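Local coordinates for protein cycloalternan-forming enzyme (Listeria monocytogenes serovar 1/2a, PDB 5F7U) that is a multidomain carbohydrate-active enzyme of glycosyl hydrolase family 31, built round a TIM barrel with beta-sandwich domains and a family 6 carbohydrate-binding module, at residues 248-253 against 291-297. The protein carries 1 engineered substitution. Sequence-based numbering, arbitrary orientation.
Sequences EAFYGF and FVSANKY
Two hydroxyls converge on one carboxylate oxygen, OE2 of Glu-248. Ser-293 OG donates to the anti lone pair of Glu-248 OE2 at 2.6 Å, while Tyr-297 OH donates to the same OE2 from the syn side at 2.7 Å, 28° out of the carboxylate plane. The glutamate reaches them with CG anti to its backbone N (chi1 -167°) and the chain extended beyond, and OE1 is held separately by Thr-244. The Asn-295 amide lies nearly parallel to the carboxylate and stacks against it, Asn-295 ND2 3.6 Å from Glu-248 CD. Ser-293 OG, besides donating to the glutamate, accepts from Asn-295 N in an ST turn, and a water links Ala-249 N to Asn-295 OD1, tying the turn back to the loop that leads into strand 250-252.

Between the strands, Tyr-251 and Val-292 exchange two backbone hydrogen bonds as an antiparallel hydrogen-bonded pair, and a longer one runs from Ala-294 N to Ala-249 O at 3.3 Å. Tyr-251 and Val-292 lie on the face opposite Phe-250 and Ser-293; Ala-294 CB, just past the strand end, meets the edge of the Tyr-251 ring, and the Tyr-251 hydroxyl is hydrogen-bonded to Arg-734 O.

Beyond the polar cluster the packing is aromatic. Phe-250 turns an edge toward the face of Phe-291 in an offset edge-to-face pair, the planes 88° apart. Phe-291 CB sits over the face of Phe-253, 3.5 Å from the ring centroid, a CH-pi contact; the two rings themselves run nearly parallel but slid apart. Tyr-319 and Met-311 extend this cluster.

The face bearing Tyr-251 and Val-292 touches Thr-622 of helix 607-622, in the TIM-barrel domain. The whole is an antiparallel strand pair flanked by an aromatic cluster, within the galactose mutarotase-like N-terminal domain of a family 31 glycosyl hydrolase.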
ATOM      1  N   GLU A 248      20.855   3.826   7.150  1.00 15.71           N
ATOM      2  CA  GLU A 248      19.467   4.242   7.336  1.00 15.19           C
ATOM      3  C   GLU A 248      18.629   3.985   6.082  1.00 14.55           C
ATOM      4  O   GLU A 248      19.048   4.329   4.985  1.00 14.74           O
ATOM      5  CB  GLU A 248      19.379   5.712   7.771  1.00 15.06           C
ATOM      6  CG  GLU A 248      17.980   6.066   8.276  1.00 15.11           C
ATOM      7  CD  GLU A 248      17.873   7.469   8.838  1.00 15.30           C
ATOM      8  OE1 GLU A 248      18.804   8.283   8.653  1.00 15.90           O
ATOM      9  OE2 GLU A 248      16.825   7.768   9.450  1.00 15.55           O
ATOM     10  N   ALA A 249      17.482   3.319   6.261  1.00 14.04           N
ATOM     11  CA  ALA A 249      16.550   3.036   5.160  1.00 13.75           C
ATOM     12  C   ALA A 249      15.334   3.955   5.257  1.00 13.33           C
ATOM     13  O   ALA A 249      14.901   4.313   6.374  1.00 13.42           O
ATOM     14  CB  ALA A 249      16.117   1.589   5.192  1.00 13.61           C
ATOM     15  N   PHE A 250      14.788   4.340   4.095  1.00 13.20           N
ATOM     16  CA  PHE A 250      13.684   5.292   4.030  1.00 12.92           C
ATOM     17  C   PHE A 250      12.545   4.743   3.196  1.00 12.50           C
ATOM     18  O   PHE A 250      12.722   4.470   1.994  1.00 12.81           O
ATOM     19  CB  PHE A 250      14.151   6.607   3.409  1.00 12.86           C
ATOM     20  CG  PHE A 250      15.278   7.257   4.159  1.00 13.37           C
ATOM     21  CD1 PHE A 250      15.032   7.936   5.364  1.00 13.35           C
ATOM     22  CD2 PHE A 250      16.591   7.223   3.650  1.00 13.65           C
ATOM     23  CE1 PHE A 250      16.076   8.568   6.050  1.00 13.85           C
ATOM     24  CE2 PHE A 250      17.643   7.846   4.337  1.00 14.15           C
ATOM     25  CZ  PHE A 250      17.382   8.521   5.533  1.00 14.32           C
ATOM     26  N   TYR A 251      11.390   4.612   3.835  1.00 12.03           N
ATOM     27  CA  TYR A 251      10.254   3.919   3.241  1.00 11.93           C
ATOM     28  C   TYR A 251       9.074   4.838   3.045  1.00 11.61           C
ATOM     29  O   TYR A 251       8.938   5.825   3.750  1.00 11.79           O
ATOM     30  CB  TYR A 251       9.813   2.790   4.170  1.00 12.21           C
ATOM     31  CG  TYR A 251      10.919   1.839   4.569  1.00 12.82           C
ATOM     32  CD1 TYR A 251      11.484   0.956   3.650  1.00 12.91           C
ATOM     33  CD2 TYR A 251      11.366   1.792   5.897  1.00 13.17           C
ATOM     34  CE1 TYR A 251      12.481   0.050   4.046  1.00 13.40           C
ATOM     35  CE2 TYR A 251      12.352   0.896   6.299  1.00 13.67           C
ATOM     36  CZ  TYR A 251      12.901   0.027   5.370  1.00 13.65           C
ATOM     37  OH  TYR A 251      13.892  -0.849   5.766  1.00 14.24           O
ATOM     38  N   GLY A 252       8.199   4.483   2.104  1.00 11.20           N
ATOM     39  CA  GLY A 252       6.937   5.184   1.924  1.00 11.07           C
ATOM     40  C   GLY A 252       6.981   6.148   0.755  1.00 10.89           C
ATOM     41  O   GLY A 252       7.217   5.737  -0.364  1.00 10.69           O
ATOM     42  N   PHE A 253       6.789   7.440   1.049  1.00 10.91           N
ATOM     43  CA  PHE A 253       6.708   8.520   0.042  1.00 11.07           C
ATOM     44  C   PHE A 253       5.505   8.403  -0.897  1.00 11.08           C
ATOM     45  O   PHE A 253       5.516   8.927  -2.019  1.00 10.79           O
ATOM     46  CB  PHE A 253       8.006   8.667  -0.777  1.00 11.22           C
ATOM     47  CG  PHE A 253       9.251   8.860   0.055  1.00 11.51           C
ATOM     48  CD1 PHE A 253       9.977   7.759   0.522  1.00 11.65           C
ATOM     49  CD2 PHE A 253       9.733  10.150   0.337  1.00 11.77           C
ATOM     50  CE1 PHE A 253      11.148   7.923   1.256  1.00 12.00           C
ATOM     51  CE2 PHE A 253      10.932  10.326   1.068  1.00 12.26           C
ATOM     52  CZ  PHE A 253      11.642   9.206   1.529  1.00 12.23           C
ATOM     53  N   PHE A 291       7.582   9.937   4.951  1.00 11.90           N
ATOM     54  CA  PHE A 291       8.380   8.720   4.964  1.00 12.14           C
ATOM     55  C   PHE A 291       8.559   8.169   6.364  1.00 12.01           C
ATOM     56  O   PHE A 291       8.447   8.894   7.353  1.00 12.11           O
ATOM     57  CB  PHE A 291       9.749   8.911   4.268  1.00 12.43           C
ATOM     58  CG  PHE A 291      10.751   9.748   5.039  1.00 12.98           C
ATOM     59  CD1 PHE A 291      11.498   9.187   6.081  1.00 13.11           C
ATOM     60  CD2 PHE A 291      10.983  11.084   4.689  1.00 13.14           C
ATOM     61  CE1 PHE A 291      12.423   9.944   6.783  1.00 13.59           C
ATOM     62  CE2 PHE A 291      11.920  11.841   5.380  1.00 13.51           C
ATOM     63  CZ  PHE A 291      12.636  11.275   6.428  1.00 13.70           C
ATOM     64  N   VAL A 292       8.844   6.877   6.430  1.00 11.92           N
ATOM     65  CA  VAL A 292       9.171   6.208   7.690  1.00 12.19           C
ATOM     66  C   VAL A 292      10.586   5.689   7.585  1.00 12.35           C
ATOM     67  O   VAL A 292      10.934   5.049   6.580  1.00 12.35           O
ATOM     68  CB  VAL A 292       8.197   5.041   7.957  1.00 12.22           C
ATOM     69  CG1 VAL A 292       8.659   4.208   9.165  1.00 12.54           C
ATOM     70  CG2 VAL A 292       6.782   5.567   8.174  1.00 11.98           C
ATOM     71  N   SER A 293      11.399   5.978   8.611  1.00 12.70           N
ATOM     72  CA  SER A 293      12.762   5.453   8.671  1.00 13.54           C
ATOM     73  C   SER A 293      12.820   4.263   9.597  1.00 14.04           C
ATOM     74  O   SER A 293      12.172   4.252  10.647  1.00 14.35           O
ATOM     75  CB  SER A 293      13.733   6.539   9.130  1.00 13.79           C
ATOM     76  OG  SER A 293      14.953   5.951   9.560  1.00 14.48           O
ATOM     77  N   ALA A 294      13.633   3.267   9.227  1.00 14.47           N
ATOM     78  CA  ALA A 294      13.879   2.146  10.110  1.00 15.25           C
ATOM     79  C   ALA A 294      14.660   2.544  11.380  1.00 16.01           C
ATOM     80  O   ALA A 294      14.794   1.737  12.298  1.00 16.95           O
ATOM     81  CB  ALA A 294      14.557   1.019   9.351  1.00 15.98           C
ATOM     82  N   ASN A 295      15.136   3.791  11.448  1.00 15.98           N
ATOM     83  CA  ASN A 295      15.654   4.367  12.699  1.00 16.53           C
ATOM     84  C   ASN A 295      14.575   4.861  13.661  1.00 16.20           C
ATOM     85  O   ASN A 295      14.866   5.568  14.627  1.00 16.35           O
ATOM     86  CB  ASN A 295      16.722   5.436  12.421  1.00 17.40           C
ATOM     87  CG  ASN A 295      18.024   4.811  11.962  1.00 18.82           C
ATOM     88  OD1 ASN A 295      18.094   3.587  11.800  1.00 19.81           O
ATOM     89  ND2 ASN A 295      19.036   5.621  11.718  1.00 19.26           N
ATOM     90  N   LYS A 296      13.327   4.478  13.370  1.00 15.77           N
ATOM     91  CA  LYS A 296      12.198   4.580  14.326  1.00 15.73           C
ATOM     92  C   LYS A 296      11.596   5.989  14.430  1.00 15.12           C
ATOM     93  O   LYS A 296      11.233   6.455  15.526  1.00 14.99           O
ATOM     94  CB  LYS A 296      12.577   4.045  15.714  1.00 17.15           C
ATOM     95  CG  LYS A 296      13.068   2.607  15.698  1.00 18.59           C
ATOM     96  CD  LYS A 296      13.211   2.080  17.110  1.00 21.05           C
ATOM     97  CE  LYS A 296      13.720   0.648  17.041  1.00 23.05           C
ATOM     98  NZ  LYS A 296      13.893   0.063  18.394  1.00 25.30           N
ATOM     99  N   TYR A 297      11.471   6.655  13.286  1.00 14.32           N
ATOM    100  CA  TYR A 297      10.706   7.892  13.223  1.00 13.98           C
ATOM    101  C   TYR A 297      10.097   8.006  11.829  1.00 13.60           C
ATOM    102  O   TYR A 297      10.563   7.374  10.875  1.00 13.13           O
ATOM    103  CB  TYR A 297      11.575   9.129  13.568  1.00 14.21           C
ATOM    104  CG  TYR A 297      12.602   9.406  12.487  1.00 14.25           C
ATOM    105  CD1 TYR A 297      13.832   8.742  12.498  1.00 14.50           C
ATOM    106  CD2 TYR A 297      12.322  10.279  11.443  1.00 14.01           C
ATOM    107  CE1 TYR A 297      14.763   8.943  11.489  1.00 14.61           C
ATOM    108  CE2 TYR A 297      13.246  10.491  10.410  1.00 14.35           C
ATOM    109  CZ  TYR A 297      14.468   9.824  10.463  1.00 14.44           C
ATOM    110  OH  TYR A 297      15.369  10.005   9.459  1.00 14.89           O
TER
HETATM  111  O   HOH W   1      17.120   2.649   9.091  1.00 28.40           O